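Local coordinates for chaperone SycD (Chlamydia pneumoniae, PDB 4NRH), which binds CopN and probably acts as a type III secretion chaperone of the LcrH/SycD family, in a complex thought to direct translocator secretion, at residues D[23-28]-D[83-88]; D[46-51]-D[89-94]; D[133-138]-D[149-154]. All blocks are in the same frame, centred on the assembly; numbering follows the deposited sequence.

How the contacts relate
Contacts 1 and 2 are neighbours. Their second segments, 83-88 and 89-94, follow each other at the end of helix 76-89, and their centres are about 12 Å apart. They touch where Phe-88 O lies 3.8 Å from Tyr-49 CD2, and the rings of these two residues stack. Contact 1 is part of the CopN interface, and segment 46-51 of contact 2 also packs on the CopN chain. Contact 3 is on the opposite side of the chain's centre, with its own centre about 31 Å from that of contact 1 and about 27 Å from that of contact 2. It joins two later helices, and CopN does not touch its segments.

Contact 1 (D[23-28]-D[83-88]); sequences EDFPFP and FRWLVF
Phe-27 presents one ring face to the edge of Trp-85. Its CG is anti to the carbonyl carbon (chi1 -50°). Starting at the backbone, Phe-27 CB lies 3.6 Å from Trp-85 CH2. CG meets the same CH2 atom, close to the indole plane. Further out the ring divides its partners. CD2 stays near CH2, while CD1 lies 3.8 Å from Trp-85 CZ3 and 3.9 Å from Phe-88 CE2. The Phe-27 ring and the six-membered ring of Trp-85 have centroids 5.2 Å apart and planes at 89°, a T-shaped stack. Pro-26 CG lies over the opposite face of Phe-27, toward its rim. Phe-25 adds its tip, with CZ 4.1 Å from Trp-85 CH2. Pro-28 meets Phe-88 tip to tip, CD to CE1 at 3.7 Å. No hydrogen bond crosses between the segments. Leu-14 and Ile-17 of helix 9-19 also pack on Phe-27. Arg-279 of the CopN chain is hydrogen-bonded to Phe-27 O, and Ser-278 of that chain packs on Pro-28 and Phe-88. The inverse gamma turn centred on Pro-26 lies between Phe-25 and Phe-27. This aromatic cluster holds an N-terminal loop against a helix of the all-helical fold of a tetratricopeptide-repeat chaperone.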
loop_
_atom_site.group_PDB
_atom_site.type_symbol
_atom_site.label_atom_id
_atom_site.label_comp_id
_atom_site.label_asym_id
_atom_site.label_seq_id
_atom_site.Cartn_x
_atom_site.Cartn_y
_atom_site.Cartn_z
ATOM N N GLU D 23 5.646 -2.682 -4.637
ATOM C CA GLU D 23 5.044 -2.111 -3.442
ATOM C C GLU D 23 5.290 -2.992 -2.225
ATOM O O GLU D 23 5.304 -4.220 -2.327
ATOM C CB GLU D 23 3.541 -1.921 -3.645
ATOM C CG GLU D 23 3.178 -1.071 -4.849
ATOM C CD GLU D 23 1.727 -1.237 -5.257
ATOM O OE1 GLU D 23 1.472 -1.848 -6.318
ATOM O OE2 GLU D 23 0.842 -0.753 -4.522
ATOM N N ASP D 24 5.488 -2.355 -1.076
ATOM C CA ASP D 24 5.613 -3.062 0.191
ATOM C C ASP D 24 4.334 -3.833 0.500
ATOM O O ASP D 24 4.374 -4.986 0.930
ATOM C CB ASP D 24 5.927 -2.086 1.326
ATOM C CG ASP D 24 5.918 -2.752 2.689
ATOM O OD1 ASP D 24 6.938 -3.371 3.056
ATOM O OD2 ASP D 24 4.890 -2.655 3.393
ATOM N N PHE D 25 3.199 -3.178 0.277
ATOM C CA PHE D 25 1.898 -3.746 0.604
ATOM C C PHE D 25 0.852 -3.259 -0.394
ATOM O O PHE D 25 0.208 -2.233 -0.175
ATOM C CB PHE D 25 1.505 -3.364 2.034
ATOM C CG PHE D 25 0.266 -4.048 2.532
ATOM C CD1 PHE D 25 0.275 -5.403 2.820
ATOM C CD2 PHE D 25 -0.904 -3.333 2.729
ATOM C CE1 PHE D 25 -0.864 -6.035 3.287
ATOM C CE2 PHE D 25 -2.045 -3.959 3.194
ATOM C CZ PHE D 25 -2.025 -5.311 3.474
ATOM N N PRO D 26 0.685 -3.997 -1.503
ATOM C CA PRO D 26 -0.158 -3.558 -2.621
ATOM C C PRO D 26 -1.642 -3.841 -2.403
ATOM O O PRO D 26 -2.317 -4.326 -3.311
ATOM C CB PRO D 26 0.381 -4.376 -3.795
ATOM C CG PRO D 26 0.856 -5.640 -3.164
ATOM C CD PRO D 26 1.373 -5.267 -1.795
ATOM N N PHE D 27 -2.135 -3.534 -1.210
ATOM C CA PHE D 27 -3.524 -3.791 -0.853
ATOM C C PHE D 27 -4.074 -2.637 -0.023
ATOM O O PHE D 27 -3.303 -1.864 0.548
ATOM C CB PHE D 27 -3.649 -5.101 -0.071
ATOM C CG PHE D 27 -2.969 -6.269 -0.723
ATOM C CD1 PHE D 27 -3.525 -6.880 -1.833
ATOM C CD2 PHE D 27 -1.779 -6.766 -0.216
ATOM C CE1 PHE D 27 -2.905 -7.961 -2.431
ATOM C CE2 PHE D 27 -1.153 -7.846 -0.809
ATOM C CZ PHE D 27 -1.717 -8.444 -1.917
ATOM N N PRO D 28 -5.408 -2.508 0.040
ATOM C CA PRO D 28 -6.003 -1.535 0.964
ATOM C C PRO D 28 -5.673 -1.881 2.415
ATOM O O PRO D 28 -5.568 -3.060 2.753
ATOM C CB PRO D 28 -7.506 -1.659 0.691
ATOM C CG PRO D 28 -7.599 -2.230 -0.686
ATOM C CD PRO D 28 -6.422 -3.146 -0.818
ATOM N N PHE D 83 -12.251 -14.066 5.470
ATOM C CA PHE D 83 -13.335 -13.988 4.494
ATOM C C PHE D 83 -13.354 -12.658 3.742
ATOM O O PHE D 83 -13.709 -12.618 2.565
ATOM C CB PHE D 83 -14.687 -14.237 5.170
ATOM C CG PHE D 83 -14.847 -15.632 5.703
ATOM C CD1 PHE D 83 -14.459 -16.722 4.941
ATOM C CD2 PHE D 83 -15.393 -15.857 6.955
ATOM C CE1 PHE D 83 -14.600 -18.010 5.422
ATOM C CE2 PHE D 83 -15.537 -17.144 7.443
ATOM C CZ PHE D 83 -15.139 -18.220 6.675
ATOM N N ARG D 84 -12.982 -11.576 4.419
ATOM C CA ARG D 84 -12.871 -10.278 3.757
ATOM C C ARG D 84 -11.816 -10.305 2.653
ATOM O O ARG D 84 -12.018 -9.734 1.583
ATOM C CB ARG D 84 -12.550 -9.172 4.766
ATOM C CG ARG D 84 -13.702 -8.824 5.695
ATOM C CD ARG D 84 -13.564 -7.406 6.227
ATOM N NE ARG D 84 -14.734 -6.992 6.996
ATOM C CZ ARG D 84 -14.717 -6.717 8.295
ATOM N NH1 ARG D 84 -13.585 -6.801 8.980
ATOM N NH2 ARG D 84 -15.834 -6.349 8.911
ATOM N N TRP D 85 -10.691 -10.964 2.922
ATOM C CA TRP D 85 -9.645 -11.135 1.916
ATOM C C TRP D 85 -10.155 -11.939 0.723
ATOM O O TRP D 85 -9.879 -11.603 -0.429
ATOM C CB TRP D 85 -8.415 -11.819 2.520
ATOM C CG TRP D 85 -7.463 -10.871 3.188
ATOM C CD1 TRP D 85 -7.202 -10.775 4.523
ATOM C CD2 TRP D 85 -6.643 -9.886 2.546
ATOM N NE1 TRP D 85 -6.269 -9.792 4.754
ATOM C CE2 TRP D 85 -5.911 -9.229 3.556
ATOM C CE3 TRP D 85 -6.458 -9.494 1.217
ATOM C CZ2 TRP D 85 -5.011 -8.205 3.280
ATOM C CZ3 TRP D 85 -5.562 -8.476 0.943
ATOM C CH2 TRP D 85 -4.849 -7.844 1.970
ATOM N N LEU D 86 -10.891 -13.008 1.011
ATOM C CA LEU D 86 -11.471 -13.852 -0.029
ATOM C C LEU D 86 -12.446 -13.062 -0.892
ATOM O O LEU D 86 -12.454 -13.188 -2.117
ATOM C CB LEU D 86 -12.178 -15.055 0.593
ATOM C CG LEU D 86 -11.275 -16.180 1.093
ATOM C CD1 LEU D 86 -12.097 -17.210 1.840
ATOM C CD2 LEU D 86 -10.532 -16.821 -0.069
ATOM N N VAL D 87 -13.268 -12.251 -0.237
ATOM C CA VAL D 87 -14.233 -11.408 -0.929
ATOM C C VAL D 87 -13.509 -10.347 -1.757
ATOM O O VAL D 87 -13.943 -9.994 -2.854
ATOM C CB VAL D 87 -15.201 -10.741 0.081
ATOM C CG1 VAL D 87 -15.768 -9.449 -0.472
ATOM C CG2 VAL D 87 -16.314 -11.707 0.466
ATOM N N PHE D 88 -12.380 -9.873 -1.240
ATOM C CA PHE D 88 -11.540 -8.922 -1.960
ATOM C C PHE D 88 -11.003 -9.527 -3.254
ATOM O O PHE D 88 -10.965 -8.866 -4.291
ATOM C CB PHE D 88 -10.384 -8.451 -1.069
ATOM C CG PHE D 88 -9.303 -7.710 -1.810
ATOM C CD1 PHE D 88 -9.422 -6.353 -2.056
ATOM C CD2 PHE D 88 -8.159 -8.366 -2.238
ATOM C CE1 PHE D 88 -8.429 -5.667 -2.733
ATOM C CE2 PHE D 88 -7.163 -7.686 -2.914
ATOM C CZ PHE D 88 -7.298 -6.335 -3.161
#

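Contact 2 (D[46-51]-D[89-94]); sequences LDTYQK and FNPFVS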
loop_
_atom_site.group_PDB
_atom_site.type_symbol
_atom_site.label_atom_id
_atom_site.label_comp_id
_atom_site.label_asym_id
_atom_site.label_seq_id
_atom_site.Cartn_x
_atom_site.Cartn_y
_atom_site.Cartn_z
ATOM N N LEU D 46 -15.067 -6.171 -15.487
ATOM C CA LEU D 46 -13.809 -5.958 -14.778
ATOM C C LEU D 46 -13.249 -7.273 -14.252
ATOM O O LEU D 46 -13.980 -8.088 -13.687
ATOM C CB LEU D 46 -14.004 -4.975 -13.621
ATOM C CG LEU D 46 -13.760 -3.493 -13.900
ATOM C CD1 LEU D 46 -14.015 -2.671 -12.647
ATOM C CD2 LEU D 46 -12.346 -3.265 -14.414
ATOM N N ASP D 47 -11.950 -7.479 -14.445
ATOM C CA ASP D 47 -11.270 -8.635 -13.875
ATOM C C ASP D 47 -11.247 -8.563 -12.355
ATOM O O ASP D 47 -11.027 -7.497 -11.780
ATOM C CB ASP D 47 -9.840 -8.745 -14.412
ATOM C CG ASP D 47 -9.792 -9.246 -15.841
ATOM O OD1 ASP D 47 -10.837 -9.706 -16.346
ATOM O OD2 ASP D 47 -8.708 -9.182 -16.457
ATOM N N THR D 48 -11.476 -9.699 -11.707
ATOM C CA THR D 48 -11.324 -9.787 -10.261
ATOM C C THR D 48 -9.842 -9.755 -9.912
ATOM O O THR D 48 -8.991 -9.976 -10.775
ATOM C CB THR D 48 -11.958 -11.069 -9.696
ATOM O OG1 THR D 48 -11.266 -12.212 -10.212
ATOM C CG2 THR D 48 -13.432 -11.155 -10.076
ATOM N N TYR D 49 -9.528 -9.483 -8.651
ATOM C CA TYR D 49 -8.136 -9.461 -8.216
ATOM C C TYR D 49 -7.552 -10.869 -8.142
ATOM O O TYR D 49 -6.335 -11.041 -8.198
ATOM C CB TYR D 49 -8.000 -8.732 -6.878
ATOM C CG TYR D 49 -8.038 -7.229 -7.050
ATOM C CD1 TYR D 49 -7.048 -6.574 -7.768
ATOM C CD2 TYR D 49 -9.069 -6.470 -6.515
ATOM C CE1 TYR D 49 -7.075 -5.205 -7.943
ATOM C CE2 TYR D 49 -9.107 -5.097 -6.683
ATOM C CZ TYR D 49 -8.106 -4.470 -7.399
ATOM O OH TYR D 49 -8.133 -3.107 -7.569
ATOM N N GLN D 50 -8.418 -11.869 -8.003
ATOM C CA GLN D 50 -7.986 -13.256 -8.130
ATOM C C GLN D 50 -7.391 -13.468 -9.518
ATOM O O GLN D 50 -6.323 -14.064 -9.674
ATOM C CB GLN D 50 -9.148 -14.223 -7.905
ATOM C CG GLN D 50 -8.872 -15.620 -8.436
ATOM C CD GLN D 50 -10.053 -16.558 -8.296
ATOM O OE1 GLN D 50 -11.176 -16.129 -8.037
ATOM N NE2 GLN D 50 -9.802 -17.850 -8.470
ATOM N N LYS D 51 -8.103 -12.965 -10.522
ATOM C CA LYS D 51 -7.665 -13.039 -11.910
ATOM C C LYS D 51 -6.372 -12.259 -12.122
ATOM O O LYS D 51 -5.405 -12.779 -12.680
ATOM C CB LYS D 51 -8.761 -12.507 -12.835
ATOM C CG LYS D 51 -8.331 -12.311 -14.277
ATOM C CD LYS D 51 -8.119 -13.641 -14.975
ATOM C CE LYS D 51 -8.015 -13.456 -16.480
ATOM N NZ LYS D 51 -7.898 -14.758 -17.194
ATOM N N PHE D 89 -10.588 -10.788 -3.184
ATOM C CA PHE D 89 -10.027 -11.479 -4.339
ATOM C C PHE D 89 -11.097 -11.891 -5.348
ATOM O O PHE D 89 -10.911 -11.738 -6.555
ATOM C CB PHE D 89 -9.232 -12.704 -3.883
ATOM C CG PHE D 89 -7.904 -12.364 -3.271
ATOM C CD1 PHE D 89 -7.055 -11.461 -3.889
ATOM C CD2 PHE D 89 -7.507 -12.938 -2.075
ATOM C CE1 PHE D 89 -5.833 -11.140 -3.330
ATOM C CE2 PHE D 89 -6.286 -12.620 -1.509
ATOM C CZ PHE D 89 -5.449 -11.720 -2.138
ATOM N N ASN D 90 -12.213 -12.416 -4.853
ATOM C CA ASN D 90 -13.313 -12.817 -5.723
ATOM C C ASN D 90 -14.654 -12.619 -5.022
ATOM O O ASN D 90 -15.128 -13.512 -4.320
ATOM C CB ASN D 90 -13.148 -14.277 -6.160
ATOM C CG ASN D 90 -14.086 -14.666 -7.294
ATOM O OD1 ASN D 90 -15.110 -14.021 -7.527
ATOM N ND2 ASN D 90 -13.739 -15.735 -8.003
ATOM N N PRO D 91 -15.271 -11.445 -5.219
ATOM C CA PRO D 91 -16.528 -11.076 -4.560
ATOM C C PRO D 91 -17.763 -11.715 -5.192
ATOM O O PRO D 91 -18.881 -11.409 -4.778
ATOM C CB PRO D 91 -16.572 -9.557 -4.730
ATOM C CG PRO D 91 -15.845 -9.316 -6.004
ATOM C CD PRO D 91 -14.755 -10.357 -6.070
ATOM N N PHE D 92 -17.566 -12.586 -6.177
ATOM C CA PHE D 92 -18.691 -13.226 -6.854
ATOM C C PHE D 92 -18.924 -14.651 -6.364
ATOM O O PHE D 92 -19.792 -15.356 -6.875
ATOM C CB PHE D 92 -18.478 -13.214 -8.369
ATOM C CG PHE D 92 -18.351 -11.835 -8.948
ATOM C CD1 PHE D 92 -19.476 -11.060 -9.175
ATOM C CD2 PHE D 92 -17.108 -11.310 -9.263
ATOM C CE1 PHE D 92 -19.367 -9.789 -9.703
ATOM C CE2 PHE D 92 -16.991 -10.039 -9.793
ATOM C CZ PHE D 92 -18.123 -9.278 -10.013
ATOM N N VAL D 93 -18.148 -15.071 -5.369
ATOM C CA VAL D 93 -18.363 -16.368 -4.742
ATOM C C VAL D 93 -19.280 -16.194 -3.537
ATOM O O VAL D 93 -18.888 -15.611 -2.527
ATOM C CB VAL D 93 -17.044 -17.021 -4.304
ATOM C CG1 VAL D 93 -17.304 -18.407 -3.728
ATOM C CG2 VAL D 93 -16.075 -17.097 -5.476
ATOM N N SER D 94 -20.504 -16.698 -3.659
ATOM C CA SER D 94 -21.554 -16.432 -2.680
ATOM C C SER D 94 -21.257 -16.982 -1.286
ATOM O O SER D 94 -21.651 -16.384 -0.285
ATOM C CB SER D 94 -22.884 -17.002 -3.176
ATOM O OG SER D 94 -22.804 -18.406 -3.339
#
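Gln-50 and Asn-90 both carry CG anti to the backbone N, with chi1 162° and -168°. Beyond CG the Gln-50 chain is extended, and the two amides meet with their planes well turned from each other. Asn-90 ND2 donates to Gln-50 OE1 at 2.6 Å, which is short for an amide pair. The donor sits nearly along the C=O axis of Gln-50 (163°), but OE1 is tilted out of the amide plane of Asn-90. The other end of the Asn-90 amide turns back on its own segment. OD1 accepts from Phe-92 N at 3.1 Å, which makes an Asx turn at the start of the type I turn from Asn-90 to Val-93.

A backbone bond runs beside this pair: Gln-50 N donates to Phe-89 O at 2.9 Å. Thr-48 CB approaches the same oxygen at 3.4 Å. Thr-48 is the N-cap of helix 49-52, and its OG1 accepts from Lys-51 N. Its methyl CG2 reaches the edge of the Phe-92 ring, 3.7 Å from CE2 and near the ring plane. Tyr-49 CB meets the Phe-89 ring at the edge, 4.2 Å from CD1. Phe-89 packs further on Leu-14 and Ile-17 of helix 9-19 and on Leu-60 of helix 57-72.

Gln-50 NE2 is hydrogen-bonded to Ile-55 O, so both ends of each amide have a partner. These partners fix which end of each amide is oxygen and which is nitrogen. Phe-89 O belongs to the last turn of helix 76-89, and Gln-50 N to the first turn of helix 49-52. The partial charges at the two helix ends would therefore be of opposite sign, and the contact probably gains from their meeting.

Contact 3 (D[133-138]-D[149-154]); sequences YAYICY and KALEMA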
loop_
_atom_site.group_PDB
_atom_site.type_symbol
_atom_site.label_atom_id
_atom_site.label_comp_id
_atom_site.label_asym_id
_atom_site.label_seq_id
_atom_site.Cartn_x
_atom_site.Cartn_y
_atom_site.Cartn_z
ATOM N N TYR D 133 -31.681 -15.324 7.495
ATOM C CA TYR D 133 -30.699 -14.825 8.452
ATOM C C TYR D 133 -30.700 -13.301 8.488
ATOM O O TYR D 133 -30.313 -12.696 9.488
ATOM C CB TYR D 133 -29.305 -15.362 8.122
ATOM C CG TYR D 133 -29.128 -16.809 8.519
ATOM C CD1 TYR D 133 -29.109 -17.181 9.857
ATOM C CD2 TYR D 133 -28.997 -17.804 7.560
ATOM C CE1 TYR D 133 -28.956 -18.503 10.229
ATOM C CE2 TYR D 133 -28.844 -19.129 7.922
ATOM C CZ TYR D 133 -28.824 -19.472 9.258
ATOM O OH TYR D 133 -28.670 -20.790 9.624
ATOM N N ALA D 134 -31.130 -12.685 7.391
ATOM C CA ALA D 134 -31.356 -11.246 7.371
ATOM C C ALA D 134 -32.537 -10.904 8.273
ATOM O O ALA D 134 -32.511 -9.912 9.000
ATOM C CB ALA D 134 -31.602 -10.757 5.951
ATOM N N TYR D 135 -33.569 -11.744 8.219
ATOM C CA TYR D 135 -34.742 -11.602 9.076
ATOM C C TYR D 135 -34.354 -11.654 10.550
ATOM O O TYR D 135 -34.803 -10.829 11.347
ATOM C CB TYR D 135 -35.775 -12.689 8.753
ATOM C CG TYR D 135 -36.617 -13.128 9.934
ATOM C CD1 TYR D 135 -37.733 -12.399 10.326
ATOM C CD2 TYR D 135 -36.307 -14.284 10.641
ATOM C CE1 TYR D 135 -38.506 -12.801 11.400
ATOM C CE2 TYR D 135 -37.073 -14.691 11.717
ATOM C CZ TYR D 135 -38.172 -13.947 12.091
ATOM O OH TYR D 135 -38.941 -14.351 13.159
ATOM N N ILE D 136 -33.532 -12.637 10.908
ATOM C CA ILE D 136 -33.035 -12.768 12.274
ATOM C C ILE D 136 -32.303 -11.506 12.726
ATOM O O ILE D 136 -32.558 -10.985 13.810
ATOM C CB ILE D 136 -32.089 -13.980 12.413
ATOM C CG1 ILE D 136 -32.856 -15.287 12.209
ATOM C CG2 ILE D 136 -31.408 -13.977 13.773
ATOM C CD1 ILE D 136 -32.000 -16.524 12.378
ATOM N N CYS D 137 -31.408 -11.008 11.879
ATOM C CA CYS D 137 -30.615 -9.826 12.205
ATOM C C CYS D 137 -31.478 -8.570 12.322
ATOM O O CYS D 137 -31.283 -7.763 13.231
ATOM C CB CYS D 137 -29.522 -9.615 11.158
ATOM S SG CYS D 137 -28.145 -10.781 11.274
ATOM N N TYR D 138 -32.421 -8.405 11.397
ATOM C CA TYR D 138 -33.350 -7.278 11.441
ATOM C C TYR D 138 -34.197 -7.327 12.710
ATOM O O TYR D 138 -34.589 -6.293 13.251
ATOM C CB TYR D 138 -34.256 -7.276 10.210
ATOM C CG TYR D 138 -33.611 -6.748 8.947
ATOM C CD1 TYR D 138 -32.841 -5.593 8.964
ATOM C CD2 TYR D 138 -33.782 -7.404 7.735
ATOM C CE1 TYR D 138 -32.257 -5.107 7.808
ATOM C CE2 TYR D 138 -33.201 -6.929 6.576
ATOM C CZ TYR D 138 -32.439 -5.781 6.617
ATOM O OH TYR D 138 -31.859 -5.305 5.463
ATOM N N LYS D 149 -40.230 -8.113 5.673
ATOM C CA LYS D 149 -39.975 -8.079 4.237
ATOM C C LYS D 149 -38.970 -9.153 3.827
ATOM O O LYS D 149 -39.105 -9.779 2.776
ATOM C CB LYS D 149 -39.469 -6.700 3.810
ATOM C CG LYS D 149 -39.295 -6.550 2.308
ATOM C CD LYS D 149 -38.587 -5.254 1.949
ATOM C CE LYS D 149 -39.419 -4.043 2.339
ATOM N NZ LYS D 149 -38.822 -2.776 1.832
ATOM N N ALA D 150 -37.962 -9.360 4.668
ATOM C CA ALA D 150 -36.939 -10.367 4.413
ATOM C C ALA D 150 -37.488 -11.771 4.645
ATOM O O ALA D 150 -37.073 -12.726 3.986
ATOM C CB ALA D 150 -35.720 -10.121 5.288
ATOM N N LEU D 151 -38.414 -11.890 5.591
ATOM C CA LEU D 151 -39.048 -13.169 5.891
ATOM C C LEU D 151 -39.876 -13.655 4.705
ATOM O O LEU D 151 -39.839 -14.834 4.350
ATOM C CB LEU D 151 -39.933 -13.052 7.136
ATOM C CG LEU D 151 -39.941 -14.214 8.137
ATOM C CD1 LEU D 151 -41.355 -14.482 8.637
ATOM C CD2 LEU D 151 -39.318 -15.480 7.559
ATOM N N GLU D 152 -40.628 -12.740 4.101
ATOM C CA GLU D 152 -41.442 -13.059 2.934
ATOM C C GLU D 152 -40.582 -13.503 1.752
ATOM O O GLU D 152 -40.948 -14.426 1.024
ATOM C CB GLU D 152 -42.302 -11.856 2.536
ATOM C CG GLU D 152 -43.017 -12.006 1.200
ATOM C CD GLU D 152 -44.172 -12.991 1.251
ATOM O OE1 GLU D 152 -44.723 -13.314 0.178
ATOM O OE2 GLU D 152 -44.533 -13.440 2.360
ATOM N N MET D 153 -39.440 -12.846 1.568
ATOM C CA MET D 153 -38.532 -13.184 0.478
ATOM C C MET D 153 -37.977 -14.591 0.653
ATOM O O MET D 153 -37.818 -15.331 -0.318
ATOM C CB MET D 153 -37.387 -12.175 0.390
ATOM C CG MET D 153 -37.639 -11.041 -0.588
ATOM S SD MET D 153 -36.457 -9.694 -0.419
ATOM C CE MET D 153 -37.204 -8.455 -1.475
ATOM N N ALA D 154 -37.678 -14.955 1.896
ATOM C CA ALA D 154 -37.257 -16.313 2.212
ATOM C C ALA D 154 -38.404 -17.280 1.947
ATOM O O ALA D 154 -38.208 -18.344 1.365
ATOM C CB ALA D 154 -36.796 -16.408 3.657
#
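Ala-150 packs its methyl against Ala-134, Tyr-135 and Tyr-138 where two helices of the tetratricopeptide-repeat fold run antiparallel. Segments 133-138 and 149-154 have axes that approach to 8.2 Å, with 164° between their directions. The backbones come nearest at Tyr-135 and Ala-150, whose CA atoms are 5.3 Å apart. Small residues allow this spacing: Ala-134 CB and Ala-150 CB are 4.2 Å apart. Tyr-138 reaches the same methyl with the edge of its ring, CD2 lying 4.1 Å from Ala-150 CB. Its first torsion (chi1 -78°) sets CG beside the backbone N, anti to the carbonyl carbon.

On the other flank Leu-151 lies beside Tyr-135, and the two side chains point the same way. Leu-151 CG stands over one face of the phenol ring, displaced toward its rim on the CD1 and CE1 side. It is a CH-pi contact, with CG 3.9 Å from the ring centroid and 23° off the normal. No hydrogen bond crosses between the segments, and the joint is apolar.

The next shell comes largely from the neighbouring helices. Ile-174 of helix 165-174 packs on Tyr-135, and Ile-171 of the same helix packs on Leu-151, so that helix covers the CH-pi pair. Leu-114 of helix 110-123 touches Tyr-138. The contact thus lies between two flanking helices, as expected for a stack of antiparallel helix pairs. Within helix 147-158 itself, Ala-147 also touches Tyr-135 and Tyr-138. Leu-151 CB adds to the ring contact, 3.9 Å from Tyr-135 CD1, while Ala-150 CB sits 4.0 Å from Tyr-135 N.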